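Local atomic coordinates of haloperoxidase (PDB entry 1QHB), a protein that uses bound vanadate to catalyse the halogenation of organic substrates by bromide and hydrogen peroxide. Residues A263-F267 / D268-A272; C343-L346 / L347-V351; K392-R395 / Y396-N400; S559-L562 / G563-I566. All coordinates share one frame; numbering follows the deposited sequence.

Overall arrangement
All four interactions are local, joining neighbouring turns of one chain, but they lie in two pairs. Interactions 1 and 2, with centres 13 Å apart, meet where Ile271 of edge strand 270-273 packs on Leu344 and Ile345 of helix 337-349. Interaction 1 is a charged surface turn that reaches another subunit, and interaction 2 a partly buried helix end closed by a glycine. Interactions 3 and 4 are buried helical turns, also 13 Å apart, touching through Ala393 with Leu562 and Ile566. Interaction 3 puts a lysine on the bound anion, whereas interaction 4 is held by backbone hydrogen bonds, most apolar side chains turned to neighbouring helices, with Ser559 behind Ser483 in the pocket's second shell.

Interaction 1 (A263-F267 / D268-A272); sequences AADEF and DGEIA
The carboxylates of Asp265 and Glu270 end two side chains that meet at their CB atoms, and their planes stand 63° apart. The nearest oxygens, Asp265 OD2 and Glu270 OE1, remain 5.5 Å from each other, so the touching is done by the carbons: Asp265 CB lies 3.5 Å from Glu270 CB and almost as near to Glu270 CG. The Asp265 carboxylate has a countercharge, since OD2 makes a salt bridge to Arg283 of a second subunit, which probably eases having two acids side by side. On the Phe267 ring, Glu266 CG rests 3.7 Å above one face, offset toward the rim. In the backbone, Asp265 O accepts from two amides arriving from opposite faces of its carbonyl plane. Asp268 N donates to Asp265 O at 3.0 Å from well above that plane, and Glu270 N reaches the same Asp265 O at 3.0 Å along a much straighter C=O approach. Glu270 CB also sits 3.2 Å from Asp265 O. Between the two donors, Gly269 takes a positive phi of 78°, which swings the chain round to bring the second amide in. Asp268 OD1 makes a salt bridge to Arg281. A water joins Phe267 O, at 2.7 Å, to Asp268 OD1 by a weaker bond. The arrangement is a 3-10 segment followed by a turn through Gly269 in the left-handed helical region, leading directly into edge strand 270-273 of a three-stranded antiparallel sheet.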
# COMPACT_ATOMS: atom_id res chain seq x y z
N ALA A 263 42.06 18.22 48.34
CA ALA A 263 42.09 16.78 47.99
C ALA A 263 41.55 15.86 49.06
O ALA A 263 40.92 14.86 48.71
CB ALA A 263 43.49 16.34 47.61
N ALA A 264 41.71 16.22 50.34
CA ALA A 264 41.22 15.36 51.42
C ALA A 264 39.72 15.17 51.34
O ALA A 264 39.17 14.25 51.98
CB ALA A 264 41.58 15.97 52.80
N ASP A 265 38.94 16.04 50.72
CA ASP A 265 37.48 15.88 50.64
C ASP A 265 37.08 14.56 50.02
O ASP A 265 36.00 14.04 50.32
CB ASP A 265 36.84 17.00 49.82
CG ASP A 265 36.83 18.33 50.54
OD1 ASP A 265 37.31 18.42 51.69
OD2 ASP A 265 36.33 19.33 50.00
N GLU A 266 37.92 14.01 49.12
CA GLU A 266 37.62 12.73 48.53
C GLU A 266 37.30 11.70 49.60
O GLU A 266 36.36 10.92 49.50
CB GLU A 266 38.79 12.21 47.68
CG GLU A 266 38.53 10.82 47.10
CD GLU A 266 39.50 10.46 45.99
OE1 GLU A 266 40.43 11.24 45.68
OE2 GLU A 266 39.33 9.38 45.40
N PHE A 267 38.20 11.61 50.58
CA PHE A 267 38.16 10.60 51.63
C PHE A 267 37.24 11.03 52.74
O PHE A 267 37.19 10.33 53.73
CB PHE A 267 39.58 10.33 52.16
CG PHE A 267 40.49 10.09 50.97
CD1 PHE A 267 40.23 9.00 50.15
CD2 PHE A 267 41.45 11.01 50.62
CE1 PHE A 267 41.01 8.81 49.04
CE2 PHE A 267 42.23 10.81 49.49
CZ PHE A 267 42.01 9.70 48.71
N ASP A 268 36.48 12.11 52.58
CA ASP A 268 35.53 12.55 53.55
C ASP A 268 34.12 12.60 52.97
O ASP A 268 33.24 13.27 53.52
CB ASP A 268 35.93 13.89 54.19
CG ASP A 268 35.22 14.01 55.55
OD1 ASP A 268 34.99 12.99 56.23
OD2 ASP A 268 34.87 15.17 55.83
N GLY A 269 33.87 11.85 51.89
CA GLY A 269 32.54 11.69 51.38
C GLY A 269 32.07 12.89 50.58
O GLY A 269 30.85 13.09 50.50
N GLU A 270 33.03 13.57 49.97
CA GLU A 270 32.64 14.73 49.17
C GLU A 270 32.73 14.41 47.67
O GLU A 270 33.88 14.20 47.21
CB GLU A 270 33.54 15.90 49.46
CG GLU A 270 33.39 16.46 50.88
CD GLU A 270 31.99 16.92 51.26
OE1 GLU A 270 31.22 17.35 50.37
OE2 GLU A 270 31.56 16.87 52.43
N ILE A 271 31.63 14.32 46.90
CA ILE A 271 31.64 14.09 45.47
C ILE A 271 31.77 15.44 44.76
O ILE A 271 30.91 16.31 45.03
CB ILE A 271 30.35 13.43 44.89
CG1 ILE A 271 30.08 12.15 45.71
CG2 ILE A 271 30.40 13.16 43.40
CD1 ILE A 271 28.66 11.67 45.41
N ALA A 272 32.73 15.58 43.84
CA ALA A 272 32.82 16.82 43.06
C ALA A 272 31.67 16.84 42.06
O ALA A 272 31.60 15.99 41.19
CB ALA A 272 34.11 16.93 42.27
O HOH W 1 36.63 10.12 56.40

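Interaction 2 (C343-L346 / L347-V351); sequences CLIL and LANGV
Asn349 folds back over the carbonyl of Ile345, one helical turn earlier. The backbone sets Asn349 CB 3.2 Å from Ile345 O; with CG anti to its own carbonyl carbon (chi1 -73°), the side chain runs back so that Asn349 CG is 3.3 Å from Ile345 O. At the tip the amide divides. Asn349 ND2 packs 3.8 Å from Ile345 CG2, the two side chains running alongside each other and pointing the same way, while OD1 accepts from the backbone N of Lys246. With an alanine here, Lys246 N would probably be left without this acceptor and the methyl branch of Ile345 would lose its neighbour. The Asn349 backbone N donates to Ile345 O at 2.8 Å, continuing the ladder that Leu347 N and Ala348 N make to Cys343 O and Leu344 O. Helix 337-349 finishes in a Schellman motif. Gly350 turns to a positive phi of 80°, a conformation in which a CB would press on the preceding carbonyl oxygen, and two amides then point back into the last turn: Val351 N to Leu346 O at 3.2 Å, and Gly350 N to Leu347 O at 3.2 Å. The apolar contact that usually accompanies this motif is present too, with Leu346 CD2 lying 3.8 Å from Val351 CG2, the two side chains crossing at a slant. On another side of the helix, Leu347 CD1 approaches Cys343 SG at 4.2 Å, and both residues face Leu380 of helix 376-402.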
# COMPACT_ATOMS: atom_id res chain seq x y z
N CYS A 343 27.82 7.70 38.87
CA CYS A 343 28.35 8.25 37.64
C CYS A 343 29.25 9.44 37.80
O CYS A 343 30.31 9.44 37.18
CB CYS A 343 27.19 8.61 36.69
SG CYS A 343 27.62 8.99 34.97
N LEU A 344 28.89 10.38 38.65
CA LEU A 344 29.72 11.54 38.92
C LEU A 344 31.06 11.18 39.55
O LEU A 344 32.06 11.77 39.18
CB LEU A 344 28.96 12.52 39.79
CG LEU A 344 27.72 13.21 39.20
CD1 LEU A 344 26.97 13.91 40.34
CD2 LEU A 344 28.11 14.24 38.16
N ILE A 345 31.12 10.18 40.43
CA ILE A 345 32.37 9.72 41.02
C ILE A 345 33.26 9.15 39.90
O ILE A 345 34.47 9.38 39.87
CB ILE A 345 32.06 8.66 42.09
CG1 ILE A 345 31.43 9.35 43.32
CG2 ILE A 345 33.34 7.95 42.57
CD1 ILE A 345 30.87 8.38 44.36
N LEU A 346 32.66 8.31 39.04
CA LEU A 346 33.38 7.64 37.97
C LEU A 346 33.92 8.70 37.03
O LEU A 346 35.10 8.61 36.64
CB LEU A 346 32.51 6.64 37.20
CG LEU A 346 31.96 5.44 37.96
CD1 LEU A 346 30.91 4.67 37.20
CD2 LEU A 346 33.10 4.49 38.34
N LEU A 347 33.12 9.74 36.71
CA LEU A 347 33.68 10.74 35.80
C LEU A 347 34.81 11.50 36.45
O LEU A 347 35.86 11.73 35.83
CB LEU A 347 32.62 11.73 35.30
CG LEU A 347 31.55 11.12 34.38
CD1 LEU A 347 30.36 12.06 34.24
CD2 LEU A 347 32.21 10.84 33.01
N ALA A 348 34.60 11.93 37.70
CA ALA A 348 35.63 12.69 38.41
C ALA A 348 36.89 11.87 38.66
O ALA A 348 38.01 12.35 38.57
CB ALA A 348 35.00 13.18 39.72
N ASN A 349 36.81 10.56 38.93
CA ASN A 349 37.97 9.71 39.11
C ASN A 349 38.62 9.31 37.81
O ASN A 349 39.73 8.75 37.85
CB ASN A 349 37.55 8.48 39.95
CG ASN A 349 37.32 8.89 41.40
OD1 ASN A 349 37.41 10.08 41.73
ND2 ASN A 349 37.12 7.91 42.21
N GLY A 350 38.06 9.61 36.63
CA GLY A 350 38.75 9.28 35.40
C GLY A 350 38.59 7.81 35.03
O GLY A 350 39.41 7.34 34.22
N VAL A 351 37.63 7.06 35.55
CA VAL A 351 37.46 5.69 35.05
C VAL A 351 37.12 5.73 33.55
O VAL A 351 36.38 6.58 33.09
CB VAL A 351 36.33 5.03 35.84
CG1 VAL A 351 36.06 3.65 35.24
CG2 VAL A 351 36.69 5.05 37.33

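Interaction 3 (K392-R395 / Y396-N400); sequences KAVR and YQKFN. With PO4 (phosphate ion), chain G.
The vanadate pocket receives Lys398 from helix 376-402, its chain climbing past Val394 and Arg395 of the turn before. The backbone bond from Lys398 N to Val394 O, 2.8 Å, fixes the base of the side chain, and Lys398 CG lies 3.4 Å from the same Val394 O. Farther out, Lys398 CD passes 3.9 Å from Arg395 NE. Lys398 CE lies 3.9 Å from Val394 CG1, the methyl held between the backbone N and the carbonyl carbon (chi1 87°). A bend at the last torsion (chi4 -71°) then turns Lys398 NZ onto oxygen O4 of a bound phosphate, 3.0 Å away. Gly482 O, Pro479 O and His478 ND1 also lie in hydrogen-bonding reach of Lys398 NZ, more acceptors than it has protons, and together they limit where the group can point. Arg395 runs alongside Phe399, Arg395 CD 4.0 Å from Phe399 CE2, with guanidinium and ring planes 60° apart; Arg395 O lies in the ring plane, at its edge, and also accepts from Phe399 N at 3.0 Å. Both side chains touch His478, and Arg395 packs on Val372 of a second subunit. Arg406, Ser483, Gly484, His485, Arg545 and His551 complete the grip on the phosphate, probably a crystallisation ion standing in for vanadate in the oxyanion pocket that vanadium haloperoxidases have in common with PAP2-type acid phosphatases.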
# COMPACT_ATOMS: atom_id res chain seq x y z
N LYS A 392 7.16 2.72 34.23
CA LYS A 392 5.93 2.40 33.54
C LYS A 392 5.75 0.90 33.50
O LYS A 392 4.66 0.43 33.84
CB LYS A 392 5.82 2.99 32.13
CG LYS A 392 5.53 4.50 32.09
CD LYS A 392 5.77 5.03 30.68
CE LYS A 392 5.94 6.55 30.68
NZ LYS A 392 5.85 7.01 29.24
N ALA A 393 6.82 0.16 33.22
CA ALA A 393 6.73 -1.29 33.22
C ALA A 393 6.41 -1.85 34.60
O ALA A 393 5.55 -2.74 34.73
CB ALA A 393 8.04 -1.93 32.73
N VAL A 394 7.08 -1.33 35.66
CA VAL A 394 6.80 -1.93 36.98
C VAL A 394 5.43 -1.51 37.48
O VAL A 394 4.85 -2.30 38.27
CB VAL A 394 7.92 -1.65 38.01
CG1 VAL A 394 7.73 -0.35 38.75
CG2 VAL A 394 7.99 -2.78 39.01
N ARG A 395 4.88 -0.40 37.06
CA ARG A 395 3.52 -0.03 37.48
C ARG A 395 2.47 -0.96 36.89
O ARG A 395 1.48 -1.33 37.46
CB ARG A 395 3.23 1.46 37.11
CG ARG A 395 4.02 2.41 38.02
CD ARG A 395 3.29 2.67 39.33
NE ARG A 395 4.23 3.05 40.41
CZ ARG A 395 3.97 4.09 41.21
NH1 ARG A 395 2.86 4.82 41.03
NH2 ARG A 395 4.79 4.43 42.17
N TYR A 396 2.66 -1.46 35.67
CA TYR A 396 1.81 -2.42 35.03
C TYR A 396 1.83 -3.70 35.87
O TYR A 396 0.79 -4.29 36.14
CB TYR A 396 2.23 -2.65 33.58
CG TYR A 396 1.33 -3.64 32.88
CD1 TYR A 396 -0.01 -3.33 32.61
CD2 TYR A 396 1.84 -4.87 32.48
CE1 TYR A 396 -0.83 -4.26 31.96
CE2 TYR A 396 1.02 -5.78 31.84
CZ TYR A 396 -0.30 -5.48 31.58
OH TYR A 396 -1.04 -6.42 30.90
N GLN A 397 2.99 -4.15 36.30
CA GLN A 397 3.09 -5.36 37.10
C GLN A 397 2.44 -5.08 38.45
O GLN A 397 1.63 -5.82 38.94
CB GLN A 397 4.57 -5.75 37.31
CG GLN A 397 5.32 -6.19 36.02
CD GLN A 397 4.62 -7.38 35.35
OE1 GLN A 397 4.33 -8.41 35.94
NE2 GLN A 397 4.30 -7.26 34.07
N LYS A 398 2.78 -3.98 39.14
CA LYS A 398 2.26 -3.71 40.45
C LYS A 398 0.73 -3.73 40.49
O LYS A 398 0.14 -4.41 41.30
CB LYS A 398 2.68 -2.33 40.98
CG LYS A 398 4.06 -2.18 41.54
CD LYS A 398 4.42 -0.69 41.56
CE LYS A 398 5.82 -0.49 42.19
NZ LYS A 398 5.76 -0.76 43.65
N PHE A 399 0.12 -2.88 39.68
CA PHE A 399 -1.32 -2.68 39.75
C PHE A 399 -2.19 -3.51 38.80
O PHE A 399 -3.30 -3.88 39.20
CB PHE A 399 -1.55 -1.22 39.39
CG PHE A 399 -1.35 -0.21 40.45
CD1 PHE A 399 -2.29 -0.02 41.46
CD2 PHE A 399 -0.21 0.63 40.43
CE1 PHE A 399 -2.06 0.95 42.45
CE2 PHE A 399 -0.01 1.61 41.37
CZ PHE A 399 -0.94 1.74 42.38
N ASN A 400 -1.74 -3.67 37.55
CA ASN A 400 -2.61 -4.33 36.59
C ASN A 400 -2.50 -5.83 36.68
O ASN A 400 -3.52 -6.44 36.36
CB ASN A 400 -2.28 -3.87 35.16
CG ASN A 400 -2.48 -2.37 35.01
OD1 ASN A 400 -1.57 -1.57 35.26
ND2 ASN A 400 -3.68 -1.97 34.55
P PO4 G . 8.87 1.23 45.98
O1 PO4 G . 8.28 0.92 47.31
O2 PO4 G . 10.33 0.96 45.95
O3 PO4 G . 8.60 2.64 45.65
O4 PO4 G . 8.19 0.31 44.99
O HOH W 2 5.44 -4.92 32.85

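Interaction 4 (S559-L562 / G563-I566); sequences SLLL and GEQI
From Ser559 to Ile566 the chain is regular alpha helix, the amides of Gly563, Glu564, Gln565 and Ile566 each bonding to the carbonyl four residues back. Gly563 N lies 3.0 Å from Ser559 O, and Gln565 N lies 3.2 Å from Leu561 O. Gly563 N makes a weak second bond to Leu560 O. Gln565 lies back along the preceding turn. With CG anti to its own carbonyl carbon (chi1 -68°), Gln565 CG comes 3.6 Å from Leu561 O, and the extended chain brings Gln565 NE2 to 3.6 Å from Leu561 O and near Leu562 CA. An alanine in its place would remove everything beyond CB, and Leu561 O and the backbone at Leu562 would probably lose the cover of the amide. Glu564 leaves in another direction: Glu564 CB rests 3.3 Å from Leu561 O, and OE2 is held by the backbone N of Phe589. A water donates to Leu561 O at 2.9 Å. Ile566 CG1 approaches Leu562 O at 3.5 Å. Among its neighbours this turn of helix 553-574 is enclosed on several sides: Leu562 and Ile566 pack on Ala393 of helix 376-402, Leu560 on Ala538 of helix 530-548, and Ser559 on Ala486 of helix 484-499, while Ser559 OG bonds to the carbonyl of Asp555, one turn earlier, and accepts from the backbone N of Ser483 beside the anion pocket.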
# COMPACT_ATOMS: atom_id res chain seq x y z
N SER A 559 12.51 -7.29 40.07
CA SER A 559 12.43 -5.97 39.49
C SER A 559 13.80 -5.56 38.91
O SER A 559 13.86 -4.82 37.94
CB SER A 559 12.02 -4.94 40.52
OG SER A 559 10.75 -5.11 41.08
N LEU A 560 14.89 -6.00 39.53
CA LEU A 560 16.21 -5.71 38.98
C LEU A 560 16.28 -6.35 37.57
O LEU A 560 16.69 -5.64 36.66
CB LEU A 560 17.33 -6.28 39.88
CG LEU A 560 17.46 -5.45 41.19
CD1 LEU A 560 18.21 -6.23 42.25
CD2 LEU A 560 18.17 -4.16 40.86
N LEU A 561 15.86 -7.61 37.42
CA LEU A 561 15.92 -8.18 36.08
C LEU A 561 15.03 -7.44 35.07
O LEU A 561 15.44 -7.28 33.92
CB LEU A 561 15.48 -9.66 36.09
CG LEU A 561 16.28 -10.57 37.02
CD1 LEU A 561 15.84 -12.03 36.80
CD2 LEU A 561 17.75 -10.44 36.79
N LEU A 562 13.87 -6.96 35.51
CA LEU A 562 12.97 -6.26 34.59
C LEU A 562 13.57 -4.95 34.13
O LEU A 562 13.47 -4.65 32.90
CB LEU A 562 11.61 -6.01 35.23
CG LEU A 562 10.54 -5.23 34.48
CD1 LEU A 562 10.01 -6.12 33.35
CD2 LEU A 562 9.35 -4.76 35.32
N GLY A 563 14.26 -4.22 35.02
CA GLY A 563 14.81 -2.94 34.62
C GLY A 563 15.97 -3.14 33.68
O GLY A 563 16.26 -2.29 32.80
N GLU A 564 16.69 -4.22 33.87
CA GLU A 564 17.80 -4.57 32.99
C GLU A 564 17.26 -4.73 31.56
O GLU A 564 17.89 -4.24 30.62
CB GLU A 564 18.42 -5.91 33.40
CG GLU A 564 19.58 -6.32 32.48
CD GLU A 564 20.26 -7.57 32.96
OE1 GLU A 564 19.57 -8.60 33.12
OE2 GLU A 564 21.48 -7.56 33.15
N GLN A 565 16.14 -5.45 31.38
CA GLN A 565 15.57 -5.64 30.05
C GLN A 565 15.13 -4.33 29.39
O GLN A 565 15.13 -4.16 28.16
CB GLN A 565 14.28 -6.51 30.12
CG GLN A 565 14.48 -7.96 30.49
CD GLN A 565 13.20 -8.71 30.85
OE1 GLN A 565 12.22 -8.75 30.13
NE2 GLN A 565 13.20 -9.36 32.04
N ILE A 566 14.58 -3.43 30.23
CA ILE A 566 14.08 -2.15 29.71
C ILE A 566 15.27 -1.39 29.17
O ILE A 566 15.20 -0.86 28.08
CB ILE A 566 13.32 -1.36 30.80
CG1 ILE A 566 11.97 -1.97 31.22
CG2 ILE A 566 13.08 0.08 30.40
CD1 ILE A 566 11.04 -2.30 30.07
O HOH W 3 17.25 -9.12 32.60